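Local atomic coordinates of glutathione transferase (PDB entry 3UBK), a protein that probably conjugates glutathione to electrophilic substrates and binds glutathione through its thioredoxin-like N-terminal domain. Residues K44-M56 with F60-I74. Numbering follows the deposited sequence.
Sequences KISPMGKIPVLEM and FIFESGAILEFLDTI
The β-hairpin of strands 53-56 and 59-61, which leads into helix 64-74, is the C-terminal ββα unit of the thioredoxin-like N-terminal domain. L54 and I61 pair antiparallel through two nearly straight bonds, L54 N to I61 O (2.7 Å) and I61 N to L54 O (2.8 Å). On their face of the sheet, L54 carries the helix: with CG anti to the backbone N (chi1 -176°), its CB meets CG1 and CG2 of I67, while CD2 reaches F70 CD2 (3.9 Å) and L71 CD2. Unbranched M56 stretches further, its SD lying at the edge of the F70 ring in a Met-aromatic contact, 3.8 Å from CE2, and also touching I74 CD1.

The other face holds F60. Branched at CB, I45 sets CG2 3.8 Å from the F60 ring centroid, a CH-pi contact, and E55 runs alongside with CB and CG against CE2; its OE1 is hydrogen-bonded to H7 NE2. P47 CD lies 3.4 Å from the F62 ring centroid.

P52, in the cis form that proline readily takes, is a hallmark of this fold; its CG packs on I67 CD1, and a water donates to P52 O and F62 O. At the N-cap, the E63 carboxylate accepts from G65 N (OE1) and A66 N (OE2), both above its plane. Backbone bonds and apolar packing together probably position glutathione-binding K50, I51 and S64.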
loop_
_atom_site.group_PDB
_atom_site.type_symbol
_atom_site.label_atom_id
_atom_site.label_comp_id
_atom_site.label_asym_id
_atom_site.label_seq_id
_atom_site.Cartn_x
_atom_site.Cartn_y
_atom_site.Cartn_z
ATOM N N LYS A 44 14.090 -15.741 -3.368
ATOM C CA LYS A 44 13.305 -16.529 -4.305
ATOM C C LYS A 44 11.828 -16.603 -3.902
ATOM O O LYS A 44 10.958 -16.760 -4.763
ATOM C CB LYS A 44 13.894 -17.937 -4.462
ATOM C CG LYS A 44 15.168 -17.986 -5.300
ATOM C CD LYS A 44 15.483 -19.405 -5.761
ATOM C CE LYS A 44 16.363 -19.402 -7.003
ATOM N NZ LYS A 44 17.577 -18.556 -6.826
ATOM N N ILE A 45 11.547 -16.489 -2.603
ATOM C CA ILE A 45 10.164 -16.526 -2.115
ATOM C C ILE A 45 9.690 -15.152 -1.648
ATOM O O ILE A 45 8.484 -14.896 -1.562
ATOM C CB ILE A 45 9.967 -17.559 -0.977
ATOM C CG1 ILE A 45 10.620 -17.077 0.319
ATOM C CG2 ILE A 45 10.507 -18.920 -1.399
ATOM C CD1 ILE A 45 10.336 -17.954 1.528
ATOM N N SER A 46 10.649 -14.272 -1.372
ATOM C CA SER A 46 10.375 -12.926 -0.888
ATOM C C SER A 46 11.377 -11.952 -1.493
ATOM O O SER A 46 12.371 -11.590 -0.855
ATOM C CB SER A 46 10.458 -12.873 0.631
ATOM O OG SER A 46 9.907 -11.666 1.108
ATOM N N PRO A 47 11.102 -11.520 -2.730
ATOM C CA PRO A 47 11.960 -10.695 -3.584
ATOM C C PRO A 47 12.665 -9.522 -2.890
ATOM O O PRO A 47 13.812 -9.231 -3.226
ATOM C CB PRO A 47 10.987 -10.190 -4.653
ATOM C CG PRO A 47 10.028 -11.328 -4.806
ATOM C CD PRO A 47 9.837 -11.872 -3.401
ATOM N N MET A 48 11.994 -8.853 -1.951
ATOM C CA MET A 48 12.590 -7.710 -1.239
ATOM C C MET A 48 13.280 -8.112 0.059
ATOM O O MET A 48 13.849 -7.264 0.755
ATOM C CB MET A 48 11.525 -6.646 -0.916
ATOM C CG MET A 48 10.978 -5.895 -2.126
ATOM S SD MET A 48 12.275 -4.973 -2.989
ATOM C CE MET A 48 12.829 -3.884 -1.674
ATOM N N GLY A 49 13.205 -9.395 0.403
ATOM C CA GLY A 49 13.782 -9.876 1.659
ATOM C C GLY A 49 12.967 -9.486 2.884
ATOM O O GLY A 49 13.497 -9.405 3.994
ATOM N N LYS A 50 11.670 -9.255 2.689
ATOM C CA LYS A 50 10.799 -8.813 3.780
ATOM C C LYS A 50 10.016 -9.960 4.401
ATOM O O LYS A 50 9.891 -11.039 3.819
ATOM C CB LYS A 50 9.803 -7.764 3.283
ATOM C CG LYS A 50 10.420 -6.606 2.510
ATOM C CD LYS A 50 10.952 -5.546 3.442
ATOM C CE LYS A 50 11.218 -4.248 2.699
ATOM N NZ LYS A 50 11.329 -3.121 3.654
ATOM N N ILE A 51 9.487 -9.706 5.592
ATOM C CA ILE A 51 8.496 -10.572 6.206
ATOM C C ILE A 51 7.266 -9.704 6.429
ATOM O O ILE A 51 7.392 -8.490 6.565
ATOM C CB ILE A 51 9.004 -11.153 7.540
ATOM C CG1 ILE A 51 9.601 -10.044 8.428
ATOM C CG2 ILE A 51 10.030 -12.246 7.254
ATOM C CD1 ILE A 51 9.839 -10.455 9.906
ATOM N N PRO A 52 6.072 -10.308 6.473
ATOM C CA PRO A 52 5.755 -11.734 6.392
ATOM C C PRO A 52 5.704 -12.287 4.972
ATOM O O PRO A 52 5.520 -11.544 3.998
ATOM C CB PRO A 52 4.333 -11.797 6.980
ATOM C CG PRO A 52 3.740 -10.506 6.552
ATOM C CD PRO A 52 4.866 -9.509 6.754
ATOM N N VAL A 53 5.862 -13.603 4.875
ATOM C CA VAL A 53 5.553 -14.330 3.657
ATOM C C VAL A 53 4.536 -15.394 4.035
ATOM O O VAL A 53 4.714 -16.093 5.037
ATOM C CB VAL A 53 6.788 -15.038 3.071
ATOM C CG1 VAL A 53 6.459 -15.661 1.727
ATOM C CG2 VAL A 53 7.957 -14.067 2.931
ATOM N N LEU A 54 3.465 -15.511 3.251
ATOM C CA LEU A 54 2.500 -16.586 3.441
ATOM C C LEU A 54 2.821 -17.731 2.495
ATOM O O LEU A 54 3.043 -17.526 1.290
ATOM C CB LEU A 54 1.073 -16.104 3.177
ATOM C CG LEU A 54 -0.054 -17.113 3.443
ATOM C CD1 LEU A 54 -0.481 -17.038 4.899
ATOM C CD2 LEU A 54 -1.238 -16.829 2.533
ATOM N N GLU A 55 2.858 -18.941 3.036
ATOM C CA GLU A 55 3.056 -20.121 2.198
ATOM C C GLU A 55 1.822 -21.015 2.257
ATOM O O GLU A 55 1.338 -21.351 3.340
ATOM C CB GLU A 55 4.296 -20.902 2.651
ATOM C CG GLU A 55 4.510 -22.211 1.909
ATOM C CD GLU A 55 5.713 -23.000 2.434
ATOM O OE1 GLU A 55 6.377 -22.515 3.365
ATOM O OE2 GLU A 55 5.979 -24.105 1.922
ATOM N N MET A 56 1.290 -21.348 1.088
ATOM C CA MET A 56 0.249 -22.374 0.942
ATOM C C MET A 56 0.541 -23.169 -0.320
ATOM O O MET A 56 0.991 -22.606 -1.316
ATOM C CB MET A 56 -1.127 -21.746 0.766
ATOM C CG MET A 56 -1.775 -21.218 2.005
ATOM S SD MET A 56 -3.488 -20.767 1.656
ATOM C CE MET A 56 -4.190 -22.328 1.144
ATOM N N PHE A 60 3.903 -18.931 -2.637
ATOM C CA PHE A 60 4.268 -17.908 -1.677
ATOM C C PHE A 60 3.692 -16.550 -2.020
ATOM O O PHE A 60 3.756 -16.123 -3.166
ATOM C CB PHE A 60 5.799 -17.802 -1.587
ATOM C CG PHE A 60 6.464 -19.079 -1.165
ATOM C CD1 PHE A 60 6.807 -20.041 -2.108
ATOM C CD2 PHE A 60 6.708 -19.340 0.176
ATOM C CE1 PHE A 60 7.410 -21.233 -1.721
ATOM C CE2 PHE A 60 7.315 -20.531 0.570
ATOM C CZ PHE A 60 7.661 -21.477 -0.380
ATOM N N ILE A 61 3.159 -15.858 -1.014
ATOM C CA ILE A 61 2.723 -14.471 -1.176
ATOM C C ILE A 61 3.489 -13.608 -0.173
ATOM O O ILE A 61 3.550 -13.950 1.014
ATOM C CB ILE A 61 1.206 -14.331 -0.933
ATOM C CG1 ILE A 61 0.419 -15.216 -1.898
ATOM C CG2 ILE A 61 0.779 -12.863 -1.061
ATOM C CD1 ILE A 61 -1.071 -15.309 -1.557
ATOM N N PHE A 62 4.078 -12.501 -0.629
ATOM C CA PHE A 62 5.113 -11.819 0.179
ATOM C C PHE A 62 4.893 -10.341 0.496
ATOM O O PHE A 62 5.856 -9.613 0.781
ATOM C CB PHE A 62 6.478 -11.959 -0.475
ATOM C CG PHE A 62 6.521 -11.411 -1.867
ATOM C CD1 PHE A 62 6.593 -10.043 -2.082
ATOM C CD2 PHE A 62 6.462 -12.263 -2.960
ATOM C CE1 PHE A 62 6.628 -9.527 -3.376
ATOM C CE2 PHE A 62 6.487 -11.754 -4.258
ATOM C CZ PHE A 62 6.564 -10.379 -4.460
ATOM N N GLU A 63 3.654 -9.886 0.452
ATOM C CA GLU A 63 3.325 -8.531 0.897
ATOM C C GLU A 63 2.069 -8.620 1.754
ATOM O O GLU A 63 1.088 -9.246 1.347
ATOM C CB GLU A 63 3.109 -7.609 -0.310
ATOM C CG GLU A 63 3.060 -6.126 0.033
ATOM C CD GLU A 63 1.672 -5.660 0.431
ATOM O OE1 GLU A 63 1.544 -5.006 1.487
ATOM O OE2 GLU A 63 0.711 -5.951 -0.313
ATOM N N SER A 64 2.103 -8.016 2.937
ATOM C CA SER A 64 1.058 -8.188 3.933
ATOM C C SER A 64 -0.336 -7.809 3.443
ATOM O O SER A 64 -1.316 -8.487 3.757
ATOM C CB SER A 64 1.399 -7.416 5.220
ATOM O OG SER A 64 1.279 -6.027 5.013
ATOM N N GLY A 65 -0.441 -6.717 2.692
ATOM C CA GLY A 65 -1.736 -6.361 2.090
ATOM C C GLY A 65 -2.262 -7.421 1.127
ATOM O O GLY A 65 -3.427 -7.844 1.217
ATOM N N ALA A 66 -1.422 -7.860 0.194
ATOM C CA ALA A 66 -1.826 -8.935 -0.737
ATOM C C ALA A 66 -2.157 -10.241 -0.009
ATOM O O ALA A 66 -3.075 -10.955 -0.407
ATOM C CB ALA A 66 -0.740 -9.198 -1.777
ATOM N N ILE A 67 -1.381 -10.576 1.025
ATOM C CA ILE A 67 -1.694 -11.749 1.866
ATOM C C ILE A 67 -3.113 -11.687 2.458
ATOM O O ILE A 67 -3.894 -12.632 2.326
ATOM C CB ILE A 67 -0.666 -11.922 3.016
ATOM C CG1 ILE A 67 0.716 -12.308 2.469
ATOM C CG2 ILE A 67 -1.148 -12.965 4.041
ATOM C CD1 ILE A 67 1.836 -12.128 3.498
ATOM N N LEU A 68 -3.452 -10.587 3.123
ATOM C CA LEU A 68 -4.766 -10.493 3.753
ATOM C C LEU A 68 -5.922 -10.407 2.743
ATOM O O LEU A 68 -6.999 -10.921 3.001
ATOM C CB LEU A 68 -4.821 -9.339 4.772
ATOM C CG LEU A 68 -4.119 -9.715 6.088
ATOM C CD1 LEU A 68 -4.081 -8.516 7.013
ATOM C CD2 LEU A 68 -4.783 -10.905 6.793
ATOM N N GLU A 69 -5.697 -9.770 1.592
ATOM C CA GLU A 69 -6.726 -9.737 0.544
ATOM C C GLU A 69 -6.936 -11.149 0.001
ATOM O O GLU A 69 -8.055 -11.568 -0.294
ATOM C CB GLU A 69 -6.303 -8.790 -0.591
ATOM C CG GLU A 69 -6.209 -7.325 -0.151
ATOM C CD GLU A 69 -7.494 -6.538 -0.374
ATOM O OE1 GLU A 69 -8.519 -7.119 -0.798
ATOM O OE2 GLU A 69 -7.470 -5.312 -0.142
ATOM N N PHE A 70 -5.840 -11.888 -0.105
ATOM C CA PHE A 70 -5.898 -13.271 -0.588
ATOM C C PHE A 70 -6.655 -14.184 0.395
ATOM O O PHE A 70 -7.588 -14.907 0.008
ATOM C CB PHE A 70 -4.469 -13.775 -0.822
ATOM C CG PHE A 70 -4.371 -15.257 -1.065
ATOM C CD1 PHE A 70 -4.524 -15.776 -2.349
ATOM C CD2 PHE A 70 -4.128 -16.129 -0.008
ATOM C CE1 PHE A 70 -4.431 -17.163 -2.584
ATOM C CE2 PHE A 70 -4.022 -17.519 -0.229
ATOM C CZ PHE A 70 -4.175 -18.029 -1.530
ATOM N N LEU A 71 -6.255 -14.143 1.663
ATOM C CA LEU A 71 -6.894 -14.965 2.683
ATOM C C LEU A 71 -8.383 -14.654 2.784
ATOM O O LEU A 71 -9.192 -15.559 2.952
ATOM C CB LEU A 71 -6.230 -14.777 4.057
ATOM C CG LEU A 71 -4.845 -15.400 4.177
ATOM C CD1 LEU A 71 -4.226 -15.035 5.521
ATOM C CD2 LEU A 71 -4.937 -16.922 3.995
ATOM N N ASP A 72 -8.747 -13.380 2.666
ATOM C CA ASP A 72 -10.151 -13.001 2.736
ATOM C C ASP A 72 -10.941 -13.505 1.524
ATOM O O ASP A 72 -12.126 -13.769 1.642
ATOM C CB ASP A 72 -10.327 -11.481 2.857
ATOM C CG ASP A 72 -11.671 -11.099 3.445
ATOM O OD1 ASP A 72 -12.027 -11.640 4.518
ATOM O OD2 ASP A 72 -12.375 -10.242 2.853
ATOM N N THR A 73 -10.278 -13.638 0.374
ATOM C CA THR A 73 -10.927 -14.138 -0.821
ATOM C C THR A 73 -11.152 -15.652 -0.711
ATOM O O THR A 73 -12.273 -16.147 -0.891
ATOM C CB THR A 73 -10.079 -13.831 -2.065
ATOM O OG1 THR A 73 -10.009 -12.412 -2.243
ATOM C CG2 THR A 73 -10.686 -14.485 -3.321
ATOM N N ILE A 74 -10.093 -16.392 -0.400
ATOM C CA ILE A 74 -10.237 -17.842 -0.325
ATOM C C ILE A 74 -10.881 -18.361 0.960
ATOM O O ILE A 74 -11.482 -19.427 0.952
ATOM C CB ILE A 74 -8.918 -18.607 -0.598
ATOM C CG1 ILE A 74 -7.867 -18.291 0.450
ATOM C CG2 ILE A 74 -8.391 -18.322 -2.006
ATOM C CD1 ILE A 74 -6.796 -19.382 0.541
HETATM O O HOH W 1 6.963 -15.488 -4.140
HETATM O O HOH W 2 6.161 -8.935 3.332
#